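Long-range contact in transglutaminase elicitor (Phytophthora sojae, PDB 3TW5), which probably crosslinks proteins by joining glutamine side chains to lysine amines, and is thought to act as an elicitor sensed by plant innate immunity: residues E245-F255 and Y261-Y272. The protein carries 1 engineered substitution. Residues are numbered along the deposited sequence; the frame is centred on the assembly and turned at random.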
ATOM      1  N   GLU A 245       4.910  20.926  23.752  1.00 42.44           N
ATOM      2  CA  GLU A 245       6.028  21.842  23.540  1.00 42.68           C
ATOM      3  C   GLU A 245       7.144  21.559  24.539  1.00 42.42           C
ATOM      4  O   GLU A 245       6.882  21.212  25.696  1.00 42.44           O
ATOM      5  CB  GLU A 245       5.578  23.300  23.649  1.00 42.99           C
ATOM      6  CG  GLU A 245       4.587  23.734  22.573  1.00 44.27           C
ATOM      7  CD  GLU A 245       4.266  25.225  22.619  1.00 45.27           C
ATOM      8  OE1 GLU A 245       4.102  25.828  21.534  1.00 45.50           O
ATOM      9  OE2 GLU A 245       4.180  25.796  23.734  1.00 45.72           O
ATOM     10  N   MET A 246       8.381  21.692  24.070  1.00 42.06           N
ATOM     11  CA  MET A 246       9.575  21.459  24.874  1.00 41.66           C
ATOM     12  C   MET A 246      10.659  22.448  24.484  1.00 41.43           C
ATOM     13  O   MET A 246      10.801  22.789  23.309  1.00 41.43           O
ATOM     14  CB  MET A 246      10.100  20.043  24.652  1.00 41.72           C
ATOM     15  CG  MET A 246       9.507  18.994  25.567  1.00 42.01           C
ATOM     16  SD  MET A 246       9.984  17.331  25.060  1.00 42.26           S
ATOM     17  CE  MET A 246      10.140  16.523  26.646  1.00 42.18           C
ATOM     18  N   THR A 247      11.426  22.909  25.466  1.00 41.13           N
ATOM     19  CA  THR A 247      12.599  23.726  25.171  1.00 40.79           C
ATOM     20  C   THR A 247      13.690  22.808  24.634  1.00 40.61           C
ATOM     21  O   THR A 247      13.653  21.594  24.858  1.00 40.62           O
ATOM     22  CB  THR A 247      13.111  24.505  26.404  1.00 40.70           C
ATOM     23  OG1 THR A 247      13.435  23.592  27.458  1.00 40.79           O
ATOM     24  CG2 THR A 247      12.061  25.490  26.894  1.00 40.79           C
ATOM     25  N   LEU A 248      14.647  23.386  23.915  1.00 40.40           N
ATOM     26  CA  LEU A 248      15.776  22.630  23.387  1.00 40.08           C
ATOM     27  C   LEU A 248      16.431  21.812  24.494  1.00 40.06           C
ATOM     28  O   LEU A 248      16.708  20.624  24.314  1.00 40.02           O
ATOM     29  CB  LEU A 248      16.795  23.567  22.733  1.00 40.02           C
ATOM     30  CG  LEU A 248      16.310  24.379  21.529  1.00 39.86           C
ATOM     31  CD1 LEU A 248      17.258  25.526  21.239  1.00 39.65           C
ATOM     32  CD2 LEU A 248      16.130  23.495  20.298  1.00 39.90           C
ATOM     33  N   GLU A 249      16.636  22.454  25.643  1.00 39.97           N
ATOM     34  CA  GLU A 249      17.265  21.833  26.810  1.00 39.99           C
ATOM     35  C   GLU A 249      16.433  20.683  27.387  1.00 39.79           C
ATOM     36  O   GLU A 249      16.985  19.660  27.803  1.00 39.77           O
ATOM     37  CB  GLU A 249      17.545  22.884  27.893  1.00 40.15           C
ATOM     38  CG  GLU A 249      18.524  23.997  27.488  1.00 40.87           C
ATOM     39  CD  GLU A 249      17.940  24.999  26.484  1.00 41.60           C
ATOM     40  OE1 GLU A 249      18.729  25.590  25.711  1.00 42.01           O
ATOM     41  OE2 GLU A 249      16.701  25.192  26.459  1.00 41.85           O
ATOM     42  N   GLU A 250      15.111  20.853  27.402  1.00 39.53           N
ATOM     43  CA  GLU A 250      14.198  19.818  27.884  1.00 39.33           C
ATOM     44  C   GLU A 250      14.233  18.563  27.015  1.00 39.16           C
ATOM     45  O   GLU A 250      14.323  17.448  27.536  1.00 39.03           O
ATOM     46  CB  GLU A 250      12.770  20.350  27.972  1.00 39.42           C
ATOM     47  CG  GLU A 250      12.458  21.091  29.258  1.00 39.77           C
ATOM     48  CD  GLU A 250      11.117  21.807  29.214  1.00 40.20           C
ATOM     49  OE1 GLU A 250      10.673  22.204  28.113  1.00 40.38           O
ATOM     50  OE2 GLU A 250      10.508  21.984  30.290  1.00 40.55           O
ATOM     51  N   GLY A 251      14.164  18.757  25.696  1.00 38.89           N
ATOM     52  CA  GLY A 251      14.176  17.653  24.737  1.00 38.41           C
ATOM     53  C   GLY A 251      15.490  16.895  24.728  1.00 38.15           C
ATOM     54  O   GLY A 251      15.508  15.662  24.714  1.00 38.07           O
ATOM     55  N   ALA A 252      16.588  17.646  24.745  1.00 37.87           N
ATOM     56  CA  ALA A 252      17.931  17.076  24.747  1.00 37.71           C
ATOM     57  C   ALA A 252      18.174  16.158  25.942  1.00 37.68           C
ATOM     58  O   ALA A 252      18.765  15.089  25.795  1.00 37.86           O
ATOM     59  CB  ALA A 252      18.969  18.183  24.713  1.00 37.70           C
ATOM     60  N   GLN A 253      17.720  16.574  27.121  1.00 37.61           N
ATOM     61  CA  GLN A 253      17.905  15.772  28.328  1.00 37.38           C
ATOM     62  C   GLN A 253      16.962  14.568  28.370  1.00 37.28           C
ATOM     63  O   GLN A 253      17.393  13.446  28.649  1.00 37.26           O
ATOM     64  CB  GLN A 253      17.750  16.631  29.586  1.00 37.37           C
ATOM     65  CG  GLN A 253      18.159  15.922  30.876  1.00 37.48           C
ATOM     66  CD  GLN A 253      19.611  15.458  30.872  1.00 37.67           C
ATOM     67  OE1 GLN A 253      19.896  14.276  31.076  1.00 37.42           O
ATOM     68  NE2 GLN A 253      20.536  16.391  30.647  1.00 37.63           N
ATOM     69  N   THR A 254      15.685  14.805  28.083  1.00 37.12           N
ATOM     70  CA  THR A 254      14.667  13.758  28.158  1.00 37.07           C
ATOM     71  C   THR A 254      14.960  12.588  27.217  1.00 37.06           C
ATOM     72  O   THR A 254      14.806  11.427  27.604  1.00 37.16           O
ATOM     73  CB  THR A 254      13.252  14.321  27.875  1.00 37.03           C
ATOM     74  OG1 THR A 254      13.016  15.461  28.709  1.00 37.06           O
ATOM     75  CG2 THR A 254      12.177  13.273  28.141  1.00 36.70           C
ATOM     76  N   PHE A 255      15.403  12.895  25.999  1.00 37.02           N
ATOM     77  CA  PHE A 255      15.532  11.875  24.953  1.00 36.76           C
ATOM     78  C   PHE A 255      16.959  11.453  24.614  1.00 36.90           C
ATOM     79  O   PHE A 255      17.160  10.422  23.967  1.00 36.97           O
ATOM     80  CB  PHE A 255      14.773  12.304  23.692  1.00 36.38           C
ATOM     81  CG  PHE A 255      13.289  12.413  23.894  1.00 35.81           C
ATOM     82  CD1 PHE A 255      12.484  11.277  23.857  1.00 35.41           C
ATOM     83  CD2 PHE A 255      12.695  13.647  24.135  1.00 35.47           C
ATOM     84  CE1 PHE A 255      11.110  11.368  24.053  1.00 35.03           C
ATOM     85  CE2 PHE A 255      11.320  13.749  24.330  1.00 35.19           C
ATOM     86  CZ  PHE A 255      10.528  12.607  24.288  1.00 35.03           C
ATOM     87  N   TYR A 261      20.746  20.556  22.792  1.00 39.80           N
ATOM     88  CA  TYR A 261      20.198  19.857  21.630  1.00 39.60           C
ATOM     89  C   TYR A 261      21.187  19.894  20.459  1.00 39.64           C
ATOM     90  O   TYR A 261      21.526  20.970  19.966  1.00 39.65           O
ATOM     91  CB  TYR A 261      18.858  20.478  21.230  1.00 39.45           C
ATOM     92  CG  TYR A 261      18.100  19.720  20.162  1.00 39.12           C
ATOM     93  CD1 TYR A 261      17.412  18.544  20.468  1.00 38.95           C
ATOM     94  CD2 TYR A 261      18.051  20.188  18.851  1.00 38.83           C
ATOM     95  CE1 TYR A 261      16.707  17.848  19.494  1.00 38.72           C
ATOM     96  CE2 TYR A 261      17.347  19.499  17.868  1.00 38.72           C
ATOM     97  CZ  TYR A 261      16.679  18.332  18.199  1.00 38.67           C
ATOM     98  OH  TYR A 261      15.982  17.646  17.238  1.00 38.51           O
ATOM     99  N   PRO A 262      21.651  18.716  20.009  1.00 39.70           N
ATOM    100  CA  PRO A 262      22.720  18.677  19.012  1.00 39.81           C
ATOM    101  C   PRO A 262      22.274  18.578  17.547  1.00 39.92           C
ATOM    102  O   PRO A 262      23.046  18.928  16.659  1.00 40.08           O
ATOM    103  CB  PRO A 262      23.491  17.418  19.402  1.00 39.77           C
ATOM    104  CG  PRO A 262      22.446  16.509  20.003  1.00 39.65           C
ATOM    105  CD  PRO A 262      21.303  17.365  20.488  1.00 39.62           C
ATOM    106  N   TRP A 263      21.048  18.123  17.305  1.00 40.02           N
ATOM    107  CA  TRP A 263      20.630  17.662  15.978  1.00 40.10           C
ATOM    108  C   TRP A 263      20.305  18.741  14.940  1.00 40.21           C
ATOM    109  O   TRP A 263      20.133  18.428  13.761  1.00 40.44           O
ATOM    110  CB  TRP A 263      19.457  16.691  16.109  1.00 40.12           C
ATOM    111  CG  TRP A 263      19.725  15.583  17.076  1.00 40.35           C
ATOM    112  CD1 TRP A 263      19.184  15.437  18.319  1.00 40.36           C
ATOM    113  CD2 TRP A 263      20.614  14.473  16.892  1.00 40.49           C
ATOM    114  NE1 TRP A 263      19.674  14.304  18.918  1.00 40.50           N
ATOM    115  CE2 TRP A 263      20.553  13.692  18.065  1.00 40.62           C
ATOM    116  CE3 TRP A 263      21.452  14.060  15.847  1.00 40.56           C
ATOM    117  CZ2 TRP A 263      21.299  12.517  18.225  1.00 40.78           C
ATOM    118  CZ3 TRP A 263      22.193  12.893  16.006  1.00 40.70           C
ATOM    119  CH2 TRP A 263      22.110  12.136  17.188  1.00 40.73           C
ATOM    120  N   ASN A 264      20.218  19.996  15.372  1.00 40.34           N
ATOM    121  CA  ASN A 264      19.926  21.113  14.470  1.00 40.38           C
ATOM    122  C   ASN A 264      20.254  22.453  15.113  1.00 40.44           C
ATOM    123  O   ASN A 264      19.547  22.907  16.017  1.00 40.68           O
ATOM    124  CB  ASN A 264      18.459  21.092  14.026  1.00 40.34           C
ATOM    125  CG  ASN A 264      18.175  22.041  12.868  1.00 40.56           C
ATOM    126  OD1 ASN A 264      18.938  22.969  12.597  1.00 40.89           O
ATOM    127  ND2 ASN A 264      17.065  21.810  12.181  1.00 40.67           N
ATOM    128  N   ALA A 265      21.320  23.086  14.629  1.00 40.44           N
ATOM    129  CA  ALA A 265      21.762  24.383  15.139  1.00 40.27           C
ATOM    130  C   ALA A 265      20.683  25.453  14.993  1.00 40.22           C
ATOM    131  O   ALA A 265      20.556  26.332  15.844  1.00 40.39           O
ATOM    132  CB  ALA A 265      23.035  24.819  14.435  1.00 40.34           C
ATOM    133  N   ALA A 266      19.901  25.352  13.922  1.00 40.12           N
ATOM    134  CA  ALA A 266      18.882  26.346  13.586  1.00 40.02           C
ATOM    135  C   ALA A 266      17.569  26.170  14.352  1.00 40.02           C
ATOM    136  O   ALA A 266      16.694  27.043  14.289  1.00 40.18           O
ATOM    137  CB  ALA A 266      18.624  26.344  12.081  1.00 39.93           C
ATOM    138  N   ALA A 267      17.432  25.053  15.069  1.00 39.82           N
ATOM    139  CA  ALA A 267      16.213  24.750  15.822  1.00 39.59           C
ATOM    140  C   ALA A 267      16.075  25.650  17.049  1.00 39.51           C
ATOM    141  O   ALA A 267      17.007  25.761  17.851  1.00 39.63           O
ATOM    142  CB  ALA A 267      16.188  23.286  16.227  1.00 39.54           C
ATOM    143  N   LYS A 268      14.915  26.291  17.183  1.00 39.24           N
ATOM    144  CA  LYS A 268      14.665  27.236  18.276  1.00 39.05           C
ATOM    145  C   LYS A 268      13.889  26.623  19.442  1.00 38.79           C
ATOM    146  O   LYS A 268      14.146  26.953  20.601  1.00 39.03           O
ATOM    147  CB  LYS A 268      13.952  28.495  17.767  1.00 39.15           C
ATOM    148  CG  LYS A 268      14.766  29.349  16.794  1.00 39.47           C
ATOM    149  CD  LYS A 268      16.057  29.869  17.413  1.00 39.76           C
ATOM    150  CE  LYS A 268      16.929  30.542  16.365  1.00 40.27           C
ATOM    151  NZ  LYS A 268      18.339  30.708  16.827  1.00 40.78           N
ATOM    152  N   SER A 269      12.938  25.747  19.133  1.00 38.26           N
ATOM    153  CA  SER A 269      12.198  25.004  20.153  1.00 37.77           C
ATOM    154  C   SER A 269      11.767  23.640  19.618  1.00 37.46           C
ATOM    155  O   SER A 269      11.892  23.364  18.421  1.00 37.50           O
ATOM    156  CB  SER A 269      10.985  25.800  20.648  1.00 37.80           C
ATOM    157  OG  SER A 269      10.062  26.035  19.602  1.00 38.05           O
ATOM    158  N   LEU A 270      11.260  22.791  20.508  1.00 36.88           N
ATOM    159  CA  LEU A 270      10.879  21.433  20.134  1.00 36.36           C
ATOM    160  C   LEU A 270       9.425  21.136  20.488  1.00 36.15           C
ATOM    161  O   LEU A 270       8.856  21.757  21.388  1.00 36.09           O
ATOM    162  CB  LEU A 270      11.803  20.414  20.813  1.00 36.29           C
ATOM    163  CG  LEU A 270      13.319  20.562  20.655  1.00 36.08           C
ATOM    164  CD1 LEU A 270      14.025  19.682  21.660  1.00 35.98           C
ATOM    165  CD2 LEU A 270      13.780  20.238  19.238  1.00 36.03           C
ATOM    166  N   VAL A 271       8.823  20.199  19.758  1.00 35.75           N
ATOM    167  CA  VAL A 271       7.491  19.700  20.084  1.00 35.46           C
ATOM    168  C   VAL A 271       7.504  18.182  20.000  1.00 35.33           C
ATOM    169  O   VAL A 271       7.788  17.618  18.946  1.00 35.53           O
ATOM    170  CB  VAL A 271       6.389  20.274  19.148  1.00 35.43           C
ATOM    171  CG1 VAL A 271       5.042  19.624  19.439  1.00 35.31           C
ATOM    172  CG2 VAL A 271       6.272  21.780  19.296  1.00 35.33           C
ATOM    173  N   TYR A 272       7.212  17.525  21.119  1.00 35.16           N
ATOM    174  CA  TYR A 272       7.062  16.077  21.140  1.00 34.87           C
ATOM    175  C   TYR A 272       5.706  15.725  20.565  1.00 34.87           C
ATOM    176  O   TYR A 272       4.678  16.211  21.037  1.00 34.85           O
ATOM    177  CB  TYR A 272       7.191  15.528  22.564  1.00 34.79           C
ATOM    178  CG  TYR A 272       6.786  14.072  22.704  1.00 34.67           C
ATOM    179  CD1 TYR A 272       7.684  13.046  22.414  1.00 34.56           C
ATOM    180  CD2 TYR A 272       5.505  13.721  23.124  1.00 34.50           C
ATOM    181  CE1 TYR A 272       7.320  11.715  22.540  1.00 34.46           C
ATOM    182  CE2 TYR A 272       5.130  12.393  23.251  1.00 34.53           C
ATOM    183  CZ  TYR A 272       6.042  11.395  22.958  1.00 34.61           C
ATOM    184  OH  TYR A 272       5.674  10.075  23.083  1.00 35.02           O
TER
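L270 lays its CD1 methyl over the first turn of helix 248-255, where it meets the bare backbone of G251, 3.7 Å from G251 CA. Its CG packs on CD2 of L248 (4.1 Å), and its CD2 rests near the rim of one face of the Y261 ring. L248, with CG beside its backbone N (chi1 -62°), brings both methyls against the carbonyl O of A267, and CD1 against that of K268 as well, while its CB lies 4.0 Å from CB of Y261. One turn on, A252 CB packs against the backbone of Y261, 3.5 Å from its N. At the C-terminal end of segment 245-255, the rings of F255 and Y272 are nearly parallel (13°) but displaced, centroids 5.6 Å apart, with little of one ring above the other; CZ of F255 reaches CD1 of Y272, and M246 SD lies in the plane of the F255 ring at its edge.

Just before the helix, M246 and L270 form an antiparallel hydrogen-bonded pair, M246 N to L270 O (2.7 Å) and L270 N to M246 O (2.8 Å). T247 then caps the helix: a capping box pairs E250 N with T247 OG1, and T247 N with E250 OE1 (2.8 Å).

The unit is a helical connection between antiparallel neighbours, strands 232-246 and 269-280. Y261 OH and N264 ND2 hydrogen-bond to E309 OE2 and OE1 respectively; entering strand 269-280, K268 and S269 face L310 of strand 299-310 in a classic beta bulge.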